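Lin0431 protein (Listeria innocua, PDB 3LD7) is of unknown function, this fragment of the longer protein holding its NusG domain II, a mainly beta domain. Local coordinates at residues Lys17-Ile22 against Phe33-Lys38; Gly74-Cys79 against Lys83-Ile88; Asn43-Glu46 against Arg51-Ile54. All coordinates share one frame; numbering follows the deposited sequence.

Contact 1: residues Lys17-Ile22 against Phe33-Lys38; sequences KVIREI and FTIKGK
R20 and F33 meet in a cation-pi contact between two strands that share no hydrogen bond and run antiparallel with their axes 9.8 Å apart. R20 leaves its CB with CG beside the backbone N (chi1 -69°), and R20 CG already lies 4.1 Å from F33 CZ. The chain then turns about its CB-CG and CG-CD bonds, which folds the guanidinium back over the ring: R20 NH1 sits above one face, near the rim, 3.6 Å from F33 CD1. R20 CZ stands 5.0 Å from the F33 ring centroid, 25° off its normal, and the two planes are 52° apart, so this is no flat stack. NH1 also makes a salt bridge with E31, so the charge has a carboxylate as well as a pi cloud. I22 CD1 reaches F33 CE1 at 3.8 Å and also lies over a face of the guanidinium. One residue back from R20, I19 CD1 touches I35 CD1 at 3.5 Å; branched aliphatic chains suit this gap, which is wide for a backbone pair but bridged by their ends. I19 and R20 both face I12 in a classic beta bulge, so successive residues both point toward 33-38. The contact thus joins two sheets: strand 17-23 flanks strand 8-14, while strand 30-36 flanks strand 42-48.

Contact 2: residues Gly74-Cys79 against Lys83-Ile88; sequences GDTIVC and KVFVEI
Strands 76-79 and 84-88 form an antiparallel ladder, their axes 4.7 Å apart and their directions 178° apart. I77 pairs with V86 and C79 with V84 at hydrogen-bonded sites, each closed by two backbone bonds; I77 N to V86 O and V86 N to I77 O are both 2.9 Å. T76-E87 and V78-F85 are the non-hydrogen-bonded pairs. Before the strand start the ladder continues through G74 N to I88 O and I88 N to D75 O, with G74 at positive phi (95°), where a side chain would be jammed against the preceding carbonyl. At the other end K83 and V84 both face C79, a G1 beta bulge at the turn. On one face the ring of F85 slants diagonally over the neighbouring strand to T76: with CG anti to the backbone N (chi1 -176°), it brings F85 CZ to 3.7 Å from T76 CG2, and V78 CB lies at the ring edge, 4.3 Å from F85 CD1. The other face carries I77, C79, V84 and V86, where I77 CB meets V86 CB at 3.9 Å. D75 directs OD2 to the backbone N of S71 and K72, while its CB touches I88 CD1. Beta-branched residues suit such extended backbones. Main-chain bonds thus set the register; the I77 and V86 face is largely apolar and turned to strands 42-48 and 51-57, whereas that of T76, V78, F85 and E87 is mixed and partly exposed.

Contact 3: residues Asn43-Glu46 against Arg51-Ile54; sequences NLME and RIRI
N43 lies against I54, the two side chains crossing. It also touches C79 and V84 of the facing sheet. L44 offers mainly backbone here: L44 O lies 3.8 Å from I54 CG2, while its side chain goes to T34 of strand 30-36. Next comes M45, a selenomethionine, paired with I54 in a non-hydrogen-bonded site. Its chain bends at chi2 and chi3 (-55° and -52°), which curls SE and CE back across the pair, so that I54 CG1 is 3.7 Å from M45 CE; a long unbranched thioether, here a selenoether, can fold in this way to lie along a branched neighbour. M45 CE also comes within 4.4 Å of I52 CD1.

The two strands, 42-48 and 51-57, are a beta hairpin, with 42-48 central in a three-stranded antiparallel sheet whose other edge is 30-36. M45 and I54 face the second sheet, where they touch V86 and I77.

E46 turns to the reverse face and pairs with R53 in a hydrogen-bonded site: E46 N to R53 O and R53 N to E46 O are both 2.9 Å. An extended glutamate and an extended arginine suit such a pair, since their side chains run alongside each other in the same direction and their charged ends meet in a salt bridge. Both R53 NE and R53 NH2 grip the single atom E46 OE1, each at 2.8 Å, and it lies at the edge of the guanidinium, within its plane. NH2 approaches on the syn side of the carboxylate, whereas NE comes from above its plane, 42° out. The double grip would fix the rotation of the guanidinium, and W69 touches both side chains. I52 CA lies 3.3 Å from E46 O.

In the fold
Contacts 2 and 3 are each a hairpin within its own sheet, held by backbone bonds, whereas contact 1 spans the two sheets through side chains alone. Contact 3 is the buried one; contacts 1 and 2 are partly buried. The apolar faces of contacts 2 and 3 pack on each other, I77 CG2 on I54 CD1 and V86 CG2 on M45 CE, and I35 of contact 1 reaches V84 of contact 2. Strand 30-36 in contact 1 is hydrogen-bonded to strand 42-48 of contact 3. Both arginines have a glutamate partner, but R20's, E31, lies outside contact 1, where the guanidinium meets an aromatic face, whereas R53's lies directly across contact 3, on the side turned from the inter-sheet core.

Contact 1: residues Lys17-Ile22 against Phe33-Lys38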
loop_
_atom_site.group_PDB
_atom_site.type_symbol
_atom_site.label_atom_id
_atom_site.label_comp_id
_atom_site.label_asym_id
_atom_site.label_seq_id
_atom_site.Cartn_x
_atom_site.Cartn_y
_atom_site.Cartn_z
ATOM N N LYS A 17 -9.180 -8.116 -4.191
ATOM C CA LYS A 17 -9.144 -9.062 -3.078
ATOM C C LYS A 17 -8.154 -8.591 -2.012
ATOM O O LYS A 17 -6.993 -8.306 -2.304
ATOM C CB LYS A 17 -8.822 -10.459 -3.586
ATOM C CG LYS A 17 -9.959 -11.029 -4.420
ATOM C CD LYS A 17 -9.536 -12.276 -5.151
ATOM C CE LYS A 17 -8.683 -11.914 -6.331
ATOM N NZ LYS A 17 -8.311 -13.148 -7.062
ATOM N N VAL A 18 -8.615 -8.506 -0.770
ATOM C CA VAL A 18 -7.779 -7.922 0.284
ATOM C C VAL A 18 -6.654 -8.874 0.700
ATOM O O VAL A 18 -6.882 -10.059 0.984
ATOM C CB VAL A 18 -8.637 -7.522 1.504
ATOM C CG1 VAL A 18 -7.764 -6.871 2.591
ATOM C CG2 VAL A 18 -9.721 -6.553 1.078
ATOM N N ILE A 19 -5.433 -8.343 0.713
ATOM C CA ILE A 19 -4.247 -9.108 1.090
ATOM C C ILE A 19 -3.910 -8.820 2.550
ATOM O O ILE A 19 -3.586 -9.736 3.307
ATOM C CB ILE A 19 -3.036 -8.666 0.253
ATOM C CG1 ILE A 19 -3.349 -8.847 -1.234
ATOM C CG2 ILE A 19 -1.770 -9.422 0.668
ATOM C CD1 ILE A 19 -2.346 -8.206 -2.118
ATOM N N ARG A 20 -3.978 -7.552 2.946
ATOM C CA ARG A 20 -3.700 -7.167 4.347
ATOM C C ARG A 20 -4.599 -6.034 4.741
ATOM O O ARG A 20 -4.866 -5.161 3.918
ATOM C CB ARG A 20 -2.254 -6.671 4.531
ATOM C CG ARG A 20 -1.187 -7.725 4.380
ATOM C CD ARG A 20 -1.030 -8.639 5.636
ATOM N NE ARG A 20 -0.602 -7.893 6.833
ATOM C CZ ARG A 20 0.625 -7.395 7.008
ATOM N NH1 ARG A 20 1.547 -7.549 6.058
ATOM N NH2 ARG A 20 0.944 -6.744 8.128
ATOM N N GLU A 21 -5.049 -6.031 5.999
ATOM C CA GLU A 21 -5.613 -4.819 6.605
ATOM C C GLU A 21 -4.692 -4.472 7.758
ATOM O O GLU A 21 -4.507 -5.285 8.668
ATOM C CB GLU A 21 -7.079 -5.016 7.053
ATOM C CG GLU A 21 -7.946 -5.533 5.893
ATOM C CD GLU A 21 -9.464 -5.396 6.091
ATOM O OE1 GLU A 21 -9.906 -4.859 7.122
ATOM O OE2 GLU A 21 -10.233 -5.825 5.185
ATOM N N ILE A 22 -4.076 -3.293 7.693
ATOM C CA ILE A 22 -3.000 -2.944 8.603
ATOM C C ILE A 22 -3.316 -1.673 9.373
ATOM O O ILE A 22 -3.292 -0.567 8.824
ATOM C CB ILE A 22 -1.649 -2.728 7.868
ATOM C CG1 ILE A 22 -1.247 -3.958 7.043
ATOM C CG2 ILE A 22 -0.574 -2.376 8.909
ATOM C CD1 ILE A 22 0.073 -3.755 6.270
ATOM N N PHE A 33 6.545 -6.141 2.593
ATOM C CA PHE A 33 6.015 -7.386 2.038
ATOM C C PHE A 33 5.819 -7.207 0.547
ATOM O O PHE A 33 5.593 -6.085 0.087
ATOM C CB PHE A 33 4.733 -7.869 2.770
ATOM C CG PHE A 33 3.552 -6.933 2.663
ATOM C CD1 PHE A 33 3.407 -5.860 3.524
ATOM C CD2 PHE A 33 2.583 -7.133 1.675
ATOM C CE1 PHE A 33 2.290 -4.998 3.423
ATOM C CE2 PHE A 33 1.490 -6.284 1.572
ATOM C CZ PHE A 33 1.348 -5.206 2.446
ATOM N N THR A 34 5.945 -8.295 -0.206
ATOM C CA THR A 34 5.795 -8.229 -1.656
ATOM C C THR A 34 4.492 -8.850 -2.115
ATOM O O THR A 34 4.143 -9.966 -1.720
ATOM C CB THR A 34 6.963 -8.925 -2.360
ATOM O OG1 THR A 34 8.188 -8.292 -1.970
ATOM C CG2 THR A 34 6.822 -8.843 -3.858
ATOM N N ILE A 35 3.764 -8.108 -2.943
ATOM C CA ILE A 35 2.592 -8.639 -3.624
ATOM C C ILE A 35 3.040 -9.124 -4.978
ATOM O O ILE A 35 3.573 -8.354 -5.790
ATOM C CB ILE A 35 1.520 -7.549 -3.810
ATOM C CG1 ILE A 35 1.123 -7.000 -2.455
ATOM C CG2 ILE A 35 0.320 -8.112 -4.569
ATOM C CD1 ILE A 35 0.192 -5.828 -2.565
ATOM N N LYS A 36 2.880 -10.417 -5.208
ATOM C CA LYS A 36 3.329 -10.989 -6.464
ATOM C C LYS A 36 2.173 -11.206 -7.401
ATOM O O LYS A 36 1.139 -11.800 -7.056
ATOM C CB LYS A 36 4.085 -12.290 -6.230
ATOM C CG LYS A 36 5.432 -12.023 -5.583
ATOM C CD LYS A 36 6.169 -13.298 -5.219
ATOM C CE LYS A 36 7.603 -12.976 -4.818
ATOM N NZ LYS A 36 8.284 -12.172 -5.886
ATOM N N GLY A 37 2.359 -10.731 -8.610
ATOM C CA GLY A 37 1.315 -10.883 -9.561
ATOM C C GLY A 37 1.593 -11.994 -10.501
ATOM O O GLY A 37 2.454 -12.883 -10.293
ATOM N N LYS A 38 0.812 -11.934 -11.564
ATOM C CA LYS A 38 1.039 -12.741 -12.710
ATOM C C LYS A 38 2.401 -12.394 -13.287
ATOM O O LYS A 38 2.927 -11.260 -13.194
ATOM C CB LYS A 38 -0.046 -12.477 -13.760
ATOM C CG LYS A 38 -1.479 -12.762 -13.280
ATOM C CD LYS A 38 -1.620 -14.168 -12.687
ATOM C CE LYS A 38 -3.075 -14.645 -12.697
ATOM N NZ LYS A 38 -3.323 -15.674 -11.640
#

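Contact 2: residues Gly74-Cys79 against Lys83-Ile88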
loop_
_atom_site.group_PDB
_atom_site.type_symbol
_atom_site.label_atom_id
_atom_site.label_comp_id
_atom_site.label_asym_id
_atom_site.label_seq_id
_atom_site.Cartn_x
_atom_site.Cartn_y
_atom_site.Cartn_z
ATOM N N GLY A 74 -8.657 8.660 3.758
ATOM C CA GLY A 74 -8.988 9.098 2.416
ATOM C C GLY A 74 -7.844 8.981 1.435
ATOM O O GLY A 74 -8.065 9.054 0.224
ATOM N N ASP A 75 -6.623 8.807 1.939
ATOM C CA ASP A 75 -5.474 8.599 1.059
ATOM C C ASP A 75 -5.593 7.279 0.328
ATOM O O ASP A 75 -6.087 6.301 0.885
ATOM C CB ASP A 75 -4.160 8.574 1.854
ATOM C CG ASP A 75 -3.704 9.958 2.291
ATOM O OD1 ASP A 75 -4.332 10.989 1.905
ATOM O OD2 ASP A 75 -2.685 10.001 3.025
ATOM N N THR A 76 -5.121 7.259 -0.913
ATOM C CA THR A 76 -5.028 6.029 -1.693
ATOM C C THR A 76 -3.717 5.935 -2.427
ATOM O O THR A 76 -3.032 6.946 -2.651
ATOM C CB THR A 76 -6.155 5.955 -2.750
ATOM O OG1 THR A 76 -6.084 7.096 -3.631
ATOM C CG2 THR A 76 -7.513 5.929 -2.080
ATOM N N ILE A 77 -3.368 4.708 -2.789
ATOM C CA ILE A 77 -2.271 4.450 -3.715
ATOM C C ILE A 77 -2.778 3.470 -4.734
ATOM O O ILE A 77 -3.482 2.523 -4.399
ATOM C CB ILE A 77 -1.042 3.809 -3.012
ATOM C CG1 ILE A 77 -0.584 4.677 -1.844
ATOM C CG2 ILE A 77 0.119 3.634 -4.013
ATOM C CD1 ILE A 77 0.446 3.980 -0.939
ATOM N N VAL A 78 -2.472 3.689 -6.000
ATOM C CA VAL A 78 -2.936 2.731 -6.991
ATOM C C VAL A 78 -1.812 2.338 -7.929
ATOM O O VAL A 78 -1.027 3.187 -8.386
ATOM C CB VAL A 78 -4.112 3.273 -7.778
ATOM C CG1 VAL A 78 -3.708 4.551 -8.419
ATOM C CG2 VAL A 78 -4.566 2.259 -8.808
ATOM N N CYS A 79 -1.717 1.042 -8.195
ATOM C CA CYS A 79 -0.857 0.545 -9.262
ATOM C C CYS A 79 -1.775 -0.194 -10.190
ATOM O O CYS A 79 -2.080 -1.370 -9.984
ATOM C CB CYS A 79 0.258 -0.386 -8.753
ATOM S SG CYS A 79 1.256 -1.037 -10.131
ATOM N N LYS A 83 -3.016 -4.074 -10.639
ATOM C CA LYS A 83 -4.317 -4.181 -9.945
ATOM C C LYS A 83 -4.183 -4.074 -8.430
ATOM O O LYS A 83 -4.976 -4.656 -7.662
ATOM C CB LYS A 83 -5.069 -5.457 -10.350
ATOM C CG LYS A 83 -5.194 -5.608 -11.885
ATOM C CD LYS A 83 -6.069 -6.790 -12.252
ATOM C CE LYS A 83 -6.116 -6.968 -13.760
ATOM N NZ LYS A 83 -7.001 -8.075 -14.186
ATOM N N VAL A 84 -3.195 -3.308 -7.998
ATOM C CA VAL A 84 -2.949 -3.149 -6.570
ATOM C C VAL A 84 -3.531 -1.839 -6.108
ATOM O O VAL A 84 -3.364 -0.803 -6.767
ATOM C CB VAL A 84 -1.432 -3.234 -6.245
ATOM C CG1 VAL A 84 -1.163 -2.776 -4.800
ATOM C CG2 VAL A 84 -0.940 -4.683 -6.447
ATOM N N PHE A 85 -4.247 -1.881 -4.988
ATOM C CA PHE A 85 -4.864 -0.674 -4.463
ATOM C C PHE A 85 -4.633 -0.613 -2.959
ATOM O O PHE A 85 -4.773 -1.631 -2.261
ATOM C CB PHE A 85 -6.361 -0.732 -4.758
ATOM C CG PHE A 85 -7.133 0.493 -4.358
ATOM C CD1 PHE A 85 -6.851 1.737 -4.914
ATOM C CD2 PHE A 85 -8.192 0.388 -3.472
ATOM C CE1 PHE A 85 -7.623 2.865 -4.573
ATOM C CE2 PHE A 85 -8.949 1.490 -3.125
ATOM C CZ PHE A 85 -8.658 2.731 -3.657
ATOM N N VAL A 86 -4.304 0.573 -2.469
ATOM C CA VAL A 86 -4.224 0.809 -1.039
ATOM C C VAL A 86 -5.210 1.912 -0.697
ATOM O O VAL A 86 -5.228 2.962 -1.344
ATOM C CB VAL A 86 -2.817 1.301 -0.629
ATOM C CG1 VAL A 86 -2.780 1.606 0.882
ATOM C CG2 VAL A 86 -1.747 0.288 -1.023
ATOM N N GLU A 87 -6.057 1.669 0.299
ATOM C CA GLU A 87 -6.986 2.677 0.777
ATOM C C GLU A 87 -6.767 2.835 2.269
ATOM O O GLU A 87 -6.746 1.840 2.995
ATOM C CB GLU A 87 -8.423 2.211 0.531
ATOM C CG GLU A 87 -9.436 3.126 1.089
ATOM C CD GLU A 87 -10.852 2.733 0.720
ATOM O OE1 GLU A 87 -11.080 1.599 0.226
ATOM O OE2 GLU A 87 -11.743 3.569 0.932
ATOM N N ILE A 88 -6.625 4.069 2.737
ATOM C CA ILE A 88 -6.552 4.331 4.167
ATOM C C ILE A 88 -7.900 4.816 4.663
ATOM O O ILE A 88 -8.469 5.788 4.126
ATOM C CB ILE A 88 -5.456 5.336 4.510
ATOM C CG1 ILE A 88 -4.104 4.782 4.027
ATOM C CG2 ILE A 88 -5.437 5.643 6.032
ATOM C CD1 ILE A 88 -2.922 5.636 4.436
#

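Contact 3: residues Asn43-Glu46 against Arg51-Ile54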
loop_
_atom_site.group_PDB
_atom_site.type_symbol
_atom_site.label_atom_id
_atom_site.label_comp_id
_atom_site.label_asym_id
_atom_site.label_seq_id
_atom_site.Cartn_x
_atom_site.Cartn_y
_atom_site.Cartn_z
ATOM N N ASN A 43 4.998 -5.793 -6.445
ATOM C CA ASN A 43 5.015 -4.512 -5.736
ATOM C C ASN A 43 5.555 -4.765 -4.361
ATOM O O ASN A 43 4.997 -5.584 -3.603
ATOM C CB ASN A 43 3.610 -3.870 -5.607
ATOM C CG ASN A 43 3.004 -3.499 -6.962
ATOM O OD1 ASN A 43 3.043 -2.329 -7.422
ATOM N ND2 ASN A 43 2.433 -4.458 -7.584
ATOM N N LEU A 44 6.628 -4.059 -4.031
ATOM C CA LEU A 44 7.223 -4.136 -2.703
ATOM C C LEU A 44 6.587 -3.065 -1.841
ATOM O O LEU A 44 6.787 -1.866 -2.072
ATOM C CB LEU A 44 8.723 -3.936 -2.794
ATOM C CG LEU A 44 9.512 -4.038 -1.490
ATOM C CD1 LEU A 44 9.251 -5.353 -0.761
ATOM C CD2 LEU A 44 10.970 -3.874 -1.815
HETATM N N MSE A 45 5.761 -3.503 -0.892
HETATM C CA MSE A 45 5.050 -2.610 0.008
HETATM C C MSE A 45 5.886 -2.361 1.242
HETATM O O MSE A 45 6.586 -3.261 1.714
HETATM C CB MSE A 45 3.734 -3.276 0.445
HETATM C CG MSE A 45 2.893 -3.783 -0.730
HETATM SE SE MSE A 45 2.483 -2.450 -2.080
HETATM C CE MSE A 45 1.738 -1.058 -0.888
ATOM N N GLU A 46 5.779 -1.155 1.785
ATOM C CA GLU A 46 6.552 -0.788 2.960
ATOM C C GLU A 46 5.671 -0.019 3.910
ATOM O O GLU A 46 5.042 0.970 3.529
ATOM C CB GLU A 46 7.776 0.063 2.566
ATOM C CG GLU A 46 8.656 0.419 3.754
ATOM C CD GLU A 46 9.848 1.290 3.364
ATOM O OE1 GLU A 46 9.934 1.697 2.184
ATOM O OE2 GLU A 46 10.705 1.554 4.230
ATOM N N ARG A 51 3.043 5.216 8.318
ATOM C CA ARG A 51 2.914 5.536 6.885
ATOM C C ARG A 51 3.103 4.294 6.030
ATOM O O ARG A 51 3.792 3.324 6.429
ATOM C CB ARG A 51 3.991 6.554 6.454
ATOM C CG ARG A 51 4.111 7.818 7.242
ATOM C CD ARG A 51 5.270 8.664 6.666
ATOM N NE ARG A 51 6.563 7.983 6.816
ATOM C CZ ARG A 51 7.695 8.372 6.231
ATOM N NH1 ARG A 51 7.705 9.440 5.448
ATOM N NH2 ARG A 51 8.820 7.686 6.431
ATOM N N ILE A 52 2.524 4.314 4.838
ATOM C CA ILE A 52 2.673 3.201 3.915
ATOM C C ILE A 52 2.995 3.718 2.515
ATOM O O ILE A 52 2.554 4.809 2.134
ATOM C CB ILE A 52 1.393 2.327 3.904
ATOM C CG1 ILE A 52 1.594 1.059 3.067
ATOM C CG2 ILE A 52 0.163 3.144 3.487
ATOM C CD1 ILE A 52 0.434 0.066 3.203
ATOM N N ARG A 53 3.773 2.951 1.760
ATOM C CA ARG A 53 4.019 3.276 0.355
ATOM C C ARG A 53 4.289 2.023 -0.434
ATOM O O ARG A 53 4.567 0.958 0.138
ATOM C CB ARG A 53 5.239 4.193 0.189
ATOM C CG ARG A 53 6.584 3.526 0.491
ATOM C CD ARG A 53 7.760 4.442 0.187
ATOM N NE ARG A 53 9.010 3.873 0.662
ATOM C CZ ARG A 53 10.171 4.517 0.651
ATOM N NH1 ARG A 53 10.260 5.745 0.128
ATOM N NH2 ARG A 53 11.242 3.933 1.162
ATOM N N ILE A 54 4.232 2.158 -1.757
ATOM C CA ILE A 54 4.887 1.184 -2.617
ATOM C C ILE A 54 6.335 1.629 -2.727
ATOM O O ILE A 54 6.635 2.690 -3.291
ATOM C CB ILE A 54 4.281 1.075 -4.005
ATOM C CG1 ILE A 54 2.775 0.766 -3.947
ATOM C CG2 ILE A 54 5.049 0.011 -4.818
ATOM C CD1 ILE A 54 2.092 0.937 -5.327
#